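Local coordinates for tryptophanyl-tRNA synthetase (Aeropyrum pernix, PDB 3A04) that charges tRNA(Trp) with L-tryptophan at the expense of ATP, as a class I aminoacyl-tRNA synthetase, at the interface of chains A and B. Coordinates in Å, arbitrary orientation; residue numbers count along the deposited sequence, not the author numbering. Chains: chain A/B, Tryptophanyl-tRNA synthetase.

Contact 1: the interface of chains A and B. Residues chain A 152-153, 155, 370-371; chain B 156, 160.
The guanidinium of B:Arg160 carries A:Pro370 on one face and meets the 3-10 helix 151-153 of chain A with its edge. Tryptophanyl-tRNA synthetases belong to the dimeric branch of class I, and this two-fold symmetric interface is probably that dimer contact. The ring carbon CB of A:Pro370 lies 3.5 Å above the guanidinium plane, offset toward the rim and 3.6 Å from B:Arg160 CZ. In the plane, the edge formed by NE and NH2 meets the backbone carbonyl of A:Thr152, with A:Asn153 OD1 also at the rim. B:Arg160 grips A:Thr152 O side-on with two donors, NE at 2.8 Å and NH2 at 3.2 Å. The NE bond is the straighter, 165° at its hydrogen against 136° for NH2. Both nitrogens reach the oxygen from the same face of the carbonyl plane. CG stands anti to the backbone N (chi1 -171°), and a bend at chi3 turns the head away from the line of the arm to present this edge. B:Arg160 NH2 also bonds a water oxygen at 2.7 Å, which passes the contact on to the backbone N of A:Arg371. The side-chain oxygen OD1 of A:Asn153 lies 3.2 Å from B:Arg160 NH2 without a hydrogen bond, because the N-H points away from it; the amide is turned steeply to the guanidinium. An alanine at B:Arg160, lacking both donors, would probably leave the A:Thr152 carbonyl without its partner across the interface, break the water bridge to A:Arg371 and open a gap beside A:Pro370. At the start of helix 156-165, B:Thr156 puts its methyl CG2 against A:Asn153, 3.9 Å from CA, the two side chains crossing at about a right angle. The hydroxyl OG1 of B:Thr156 faces CA of A:Gly155, whose positive phi suits a residue without a side chain.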
loop_
_atom_site.group_PDB
_atom_site.type_symbol
_atom_site.label_atom_id
_atom_site.label_comp_id
_atom_site.label_asym_id
_atom_site.label_seq_id
_atom_site.Cartn_x
_atom_site.Cartn_y
_atom_site.Cartn_z
ATOM N N THR A 152 -6.001 -4.152 -7.531
ATOM C CA THR A 152 -6.545 -2.886 -7.098
ATOM C C THR A 152 -7.994 -3.103 -6.655
ATOM O O THR A 152 -8.701 -2.122 -6.367
ATOM C CB THR A 152 -6.532 -1.757 -8.168
ATOM O OG1 THR A 152 -7.333 -2.159 -9.282
ATOM C CG2 THR A 152 -5.085 -1.356 -8.628
ATOM N N ASN A 153 -8.448 -4.329 -6.619
ATOM C CA ASN A 153 -9.853 -4.515 -6.198
ATOM C C ASN A 153 -10.038 -5.728 -5.328
ATOM O O ASN A 153 -10.970 -6.525 -5.507
ATOM C CB ASN A 153 -10.819 -4.537 -7.433
ATOM C CG ASN A 153 -12.258 -4.208 -7.050
ATOM O OD1 ASN A 153 -12.474 -3.521 -6.057
ATOM N ND2 ASN A 153 -13.246 -4.711 -7.802
ATOM N N GLY A 155 -9.526 -6.072 -1.701
ATOM C CA GLY A 155 -10.238 -5.877 -0.430
ATOM C C GLY A 155 -9.313 -5.661 0.762
ATOM O O GLY A 155 -8.096 -5.877 0.722
ATOM N N PRO A 370 -12.238 -2.703 -11.231
ATOM C CA PRO A 370 -12.210 -1.652 -10.257
ATOM C C PRO A 370 -12.943 -0.436 -10.865
ATOM O O PRO A 370 -12.890 -0.207 -12.096
ATOM C CB PRO A 370 -10.715 -1.341 -10.145
ATOM C CG PRO A 370 -10.118 -1.886 -11.460
ATOM C CD PRO A 370 -10.879 -3.137 -11.623
ATOM N N ARG A 371 -13.593 0.359 -10.020
ATOM C CA ARG A 371 -14.300 1.593 -10.459
ATOM C C ARG A 371 -13.418 2.714 -11.080
ATOM O O ARG A 371 -13.942 3.490 -11.936
ATOM C CB ARG A 371 -15.194 2.119 -9.273
ATOM C CG ARG A 371 -15.948 3.411 -9.598
ATOM C CD ARG A 371 -16.905 3.976 -8.448
ATOM N NE ARG A 371 -16.192 4.810 -7.469
ATOM C CZ ARG A 371 -15.651 6.014 -7.691
ATOM N NH1 ARG A 371 -15.673 6.584 -8.911
ATOM N NH2 ARG A 371 -15.079 6.665 -6.677
ATOM N N THR B 156 -11.411 -0.714 0.195
ATOM C CA THR B 156 -10.781 -0.787 -1.126
ATOM C C THR B 156 -10.494 0.521 -1.818
ATOM O O THR B 156 -9.387 0.706 -2.293
ATOM C CB THR B 156 -11.577 -1.796 -2.050
ATOM O OG1 THR B 156 -11.463 -3.076 -1.441
ATOM C CG2 THR B 156 -10.873 -1.886 -3.443
ATOM N N ARG B 160 -6.846 1.736 -2.876
ATOM C CA ARG B 160 -6.495 1.898 -4.299
ATOM C C ARG B 160 -5.794 3.240 -4.546
ATOM O O ARG B 160 -4.885 3.343 -5.377
ATOM C CB ARG B 160 -7.760 1.827 -5.145
ATOM C CG ARG B 160 -7.426 1.758 -6.659
ATOM C CD ARG B 160 -8.723 1.580 -7.500
ATOM N NE ARG B 160 -9.546 0.477 -7.090
ATOM C CZ ARG B 160 -10.872 0.517 -7.018
ATOM N NH1 ARG B 160 -11.524 1.626 -7.318
ATOM N NH2 ARG B 160 -11.534 -0.565 -6.664
HETATM O O HOH W 1 -14.198 -0.701 -7.312
#

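Contact 2: the interface of chains A and B. Residues chain A 114, 121, 152, 372; chain B 160, 164, 235.
A:Phe372, the last residue of the chain (phi -146°), runs against B:Arg160 and B:Leu164, which lie one turn apart on the helix 156-165. Its CG sits between its own backbone N and carbonyl carbon (chi1 60°), which sets the ring over the arm of B:Arg160. B:Arg160 NH1 stands over the face of the A:Phe372 ring, 3.6 Å from its centroid, in a cation-pi contact, offset toward the CD2-CE2 rim; the guanidinium is tipped 70° from the ring. The aliphatic CD of B:Arg160 packs on the far rim, 3.6 Å from A:Phe372 CE1. A:Arg121 holds this end of chain A in place: NH2 bonds O of the C-terminal carboxylate of A:Phe372 at 2.8 Å and the hydroxyl OG1 of A:Thr152 at 2.9 Å. Bends at chi2 and chi3 of A:Arg121 place its guanidinium with one face toward B:Leu164 CD2, offset toward the rim. B:Leu164 CD2 also packs against the ring of A:Phe114, 3.6 Å from ring atom CD2, while B:Leu164 CD1 turns to A:Phe372. B:Val235 reaches A:Phe114 tip to tip through CG2, 4.1 Å from CZ, and lays CG1 across A:Arg121 CG. The patch thus packs the chain A C-terminus, the start of helix 121-139 and helix 110-115 against helix 156-165 and the loop after helix 219-231 of chain B.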
loop_
_atom_site.group_PDB
_atom_site.type_symbol
_atom_site.label_atom_id
_atom_site.label_comp_id
_atom_site.label_asym_id
_atom_site.label_seq_id
_atom_site.Cartn_x
_atom_site.Cartn_y
_atom_site.Cartn_z
ATOM N N PHE A 114 -0.113 -0.035 -13.702
ATOM C CA PHE A 114 -0.313 1.399 -13.642
ATOM C C PHE A 114 0.952 2.095 -13.128
ATOM O O PHE A 114 1.484 3.022 -13.770
ATOM C CB PHE A 114 -1.515 1.786 -12.764
ATOM C CG PHE A 114 -1.741 3.282 -12.700
ATOM C CD1 PHE A 114 -2.478 3.906 -13.706
ATOM C CD2 PHE A 114 -1.162 4.063 -11.646
ATOM C CE1 PHE A 114 -2.680 5.275 -13.658
ATOM C CE2 PHE A 114 -1.358 5.440 -11.567
ATOM C CZ PHE A 114 -2.137 6.034 -12.578
ATOM N N ARG A 121 -5.598 2.785 -16.764
ATOM C CA ARG A 121 -6.557 1.952 -16.035
ATOM C C ARG A 121 -7.455 1.232 -16.996
ATOM O O ARG A 121 -7.667 0.020 -16.893
ATOM C CB ARG A 121 -7.383 2.773 -15.000
ATOM C CG ARG A 121 -6.472 3.552 -14.065
ATOM C CD ARG A 121 -5.751 2.590 -13.008
ATOM N NE ARG A 121 -6.768 1.944 -12.164
ATOM C CZ ARG A 121 -6.689 0.711 -11.694
ATOM N NH1 ARG A 121 -5.690 -0.131 -12.090
ATOM N NH2 ARG A 121 -7.646 0.272 -10.915
ATOM N N THR A 152 -6.001 -4.152 -7.531
ATOM C CA THR A 152 -6.545 -2.886 -7.098
ATOM C C THR A 152 -7.994 -3.103 -6.655
ATOM O O THR A 152 -8.701 -2.122 -6.367
ATOM C CB THR A 152 -6.532 -1.757 -8.168
ATOM O OG1 THR A 152 -7.333 -2.159 -9.282
ATOM C CG2 THR A 152 -5.085 -1.356 -8.628
ATOM N N PHE A 372 -12.134 2.883 -10.664
ATOM C CA PHE A 372 -11.223 3.859 -11.243
ATOM C C PHE A 372 -9.787 3.227 -11.209
ATOM O O PHE A 372 -9.760 2.126 -10.539
ATOM C CB PHE A 372 -11.258 5.211 -10.486
ATOM C CG PHE A 372 -10.872 5.113 -8.988
ATOM C CD1 PHE A 372 -9.536 5.197 -8.594
ATOM C CD2 PHE A 372 -11.864 4.966 -8.002
ATOM C CE1 PHE A 372 -9.177 5.174 -7.219
ATOM C CE2 PHE A 372 -11.535 4.891 -6.609
ATOM C CZ PHE A 372 -10.175 5.006 -6.236
ATOM N N ARG B 160 -6.846 1.736 -2.876
ATOM C CA ARG B 160 -6.495 1.898 -4.299
ATOM C C ARG B 160 -5.794 3.240 -4.546
ATOM O O ARG B 160 -4.885 3.343 -5.377
ATOM C CB ARG B 160 -7.760 1.827 -5.145
ATOM C CG ARG B 160 -7.426 1.758 -6.659
ATOM C CD ARG B 160 -8.723 1.580 -7.500
ATOM N NE ARG B 160 -9.546 0.477 -7.090
ATOM C CZ ARG B 160 -10.872 0.517 -7.018
ATOM N NH1 ARG B 160 -11.524 1.626 -7.318
ATOM N NH2 ARG B 160 -11.534 -0.565 -6.664
ATOM N N LEU B 164 -2.206 3.641 -6.490
ATOM C CA LEU B 164 -2.040 4.460 -7.687
ATOM C C LEU B 164 -1.121 5.638 -7.394
ATOM O O LEU B 164 -0.374 6.009 -8.280
ATOM C CB LEU B 164 -3.385 4.949 -8.199
ATOM C CG LEU B 164 -4.343 3.774 -8.580
ATOM C CD1 LEU B 164 -5.634 4.397 -9.178
ATOM C CD2 LEU B 164 -3.769 2.783 -9.563
ATOM N N VAL B 235 -7.429 10.015 -13.966
ATOM C CA VAL B 235 -7.582 8.746 -13.300
ATOM C C VAL B 235 -8.651 8.858 -12.264
ATOM O O VAL B 235 -9.605 8.098 -12.282
ATOM C CB VAL B 235 -6.235 8.386 -12.645
ATOM C CG1 VAL B 235 -6.272 7.033 -12.080
ATOM C CG2 VAL B 235 -5.179 8.503 -13.671
#

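Contact 1 and contact 2 are neighbouring parts of one interface, their C-alpha centres about 8 Å apart. Both contain A:Thr152 and B:Arg160, and both draw on helix 156-165 of chain B and the C-terminal tail of chain A. Contact 1 is mainly polar and includes a bridging water; contact 2 adds aromatic and aliphatic packing. B:Arg160 thus couples the polar grip of contact 1 to the packing of contact 2. The two-fold symmetry repeats the pair with the chains exchanged, so each subunit lends its tail to the other, in what is likely to be the functional dimer.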